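Local coordinates for sporozoite-specific SAG protein (Toxoplasma gondii, PDB 2WNK) that serves as a SAG2-related surface antigen of the parasite's sporozoite stage and may take part in host-cell recognition, at residues 47-50 / 54-57. Sequence-based numbering, arbitrary orientation.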
loop_
_atom_site.group_PDB
_atom_site.type_symbol
_atom_site.label_atom_id
_atom_site.label_comp_id
_atom_site.label_asym_id
_atom_site.label_seq_id
_atom_site.Cartn_x
_atom_site.Cartn_y
_atom_site.Cartn_z
ATOM N N VAL A 47 -5.715 3.682 19.805
ATOM C CA VAL A 47 -4.404 3.094 19.504
ATOM C C VAL A 47 -3.409 3.754 20.436
ATOM O O VAL A 47 -3.646 4.867 20.903
ATOM C CB VAL A 47 -3.951 3.375 18.081
ATOM C CG1 VAL A 47 -4.999 2.781 17.078
ATOM C CG2 VAL A 47 -3.751 4.911 17.868
ATOM N N CYS A 48 -2.268 3.105 20.671
ATOM C CA CYS A 48 -1.159 3.808 21.367
ATOM C C CYS A 48 -0.324 4.580 20.353
ATOM O O CYS A 48 -0.268 4.222 19.171
ATOM C CB CYS A 48 -0.316 2.839 22.168
ATOM S SG CYS A 48 -1.328 2.114 23.435
ATOM N N THR A 49 0.293 5.668 20.813
ATOM C CA THR A 49 1.107 6.474 19.938
ATOM C C THR A 49 2.567 6.474 20.383
ATOM O O THR A 49 3.402 7.162 19.812
ATOM C CB THR A 49 0.559 7.927 19.850
ATOM O OG1 THR A 49 0.440 8.437 21.200
ATOM C CG2 THR A 49 -0.801 7.900 19.109
ATOM N N THR A 50 2.850 5.682 21.413
ATOM C CA THR A 50 4.201 5.316 21.805
ATOM C C THR A 50 4.216 3.805 22.083
ATOM O O THR A 50 3.169 3.188 22.357
ATOM C CB THR A 50 4.644 6.009 23.079
ATOM O OG1 THR A 50 3.659 5.734 24.076
ATOM C CG2 THR A 50 4.812 7.539 22.846
ATOM N N SER A 54 2.323 4.896 26.721
ATOM C CA SER A 54 2.313 6.083 27.588
ATOM C C SER A 54 1.289 7.139 27.064
ATOM O O SER A 54 0.742 7.928 27.844
ATOM C CB SER A 54 3.714 6.711 27.669
ATOM O OG SER A 54 4.055 7.264 26.402
ATOM N N ASN A 55 1.087 7.170 25.746
ATOM C CA ASN A 55 0.148 8.082 25.079
ATOM C C ASN A 55 -0.795 7.260 24.189
ATOM O O ASN A 55 -0.351 6.289 23.566
ATOM C CB ASN A 55 0.924 9.092 24.230
ATOM C CG ASN A 55 1.649 10.112 25.075
ATOM O OD1 ASN A 55 2.640 9.778 25.731
ATOM N ND2 ASN A 55 1.198 11.367 25.036
ATOM N N GLU A 56 -2.063 7.664 24.124
ATOM C CA GLU A 56 -3.060 7.019 23.266
ATOM C C GLU A 56 -3.876 8.052 22.541
ATOM O O GLU A 56 -4.041 9.188 23.009
ATOM C CB GLU A 56 -4.077 6.247 24.098
ATOM C CG GLU A 56 -3.543 5.193 24.959
ATOM C CD GLU A 56 -4.657 4.600 25.816
ATOM O OE1 GLU A 56 -5.829 5.026 25.649
ATOM O OE2 GLU A 56 -4.358 3.702 26.616
ATOM N N ALA A 57 -4.471 7.631 21.440
ATOM C CA ALA A 57 -5.381 8.514 20.708
ATOM C C ALA A 57 -6.500 7.674 20.092
ATOM O O ALA A 57 -6.341 6.475 19.924
ATOM C CB ALA A 57 -4.618 9.199 19.615
HETATM O O HOH W 1 -1.303 10.229 21.684
#
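Three groups of residues 48-49 converge on the carbonyl oxygen of Asn55 across the hairpin. Thr49 N gives Asn55 O a nearly straight hydrogen bond of 2.9 Å, yet the donor sits 41° above the carbonyl plane, and Cys48 CA adds a CA-H...O contact to the same oxygen at 3.4 Å. A third, weak approach comes from Thr49 OG1. That hydroxyl lies between the backbone N and the carbonyl carbon of its own residue (chi1 54°), which brings it tightly against Asn55, OG1 to CB 3.1 Å, while the two side chains cross at about a right angle. The same torsion turns Thr49 CG2 to the methyl of Ala57.

Further along, antiparallel pairing becomes regular: Val47 and Ala57 form a hydrogen-bonded pair, N to O 2.9 Å in both directions, and Cys48 and Glu56 the adjoining non-hydrogen-bonded one. Toward the turn, side chains take over. Ser54 OG donates to a lone pair of Asn55 OD1 in the carbonyl plane at 3.0 Å. Asp52 OD1 accepts from Ser54 N and is also hydrogen-bonded to Thr50 OG1, whose one proton may go to it or to Ser54 OG, 2.8 Å from Thr50 OG1. The Cys48-Cys53 disulfide ties the end of strand 46-48 to the loop that leads into strand 56-58, bracing the turn of the hairpin.

Cys48 and Glu56 share one face, touching Pro37, with the Glu56 carboxylate salt-bridged to Lys46. On the other face Val47 rests on Leu59 and Ala57 on Val62. Within the first SRS domain, strand 46-48 lies against strand 94-101, where Val47 meets Val96 and Phe98 and the Cys48 backbone bonds to Phe97.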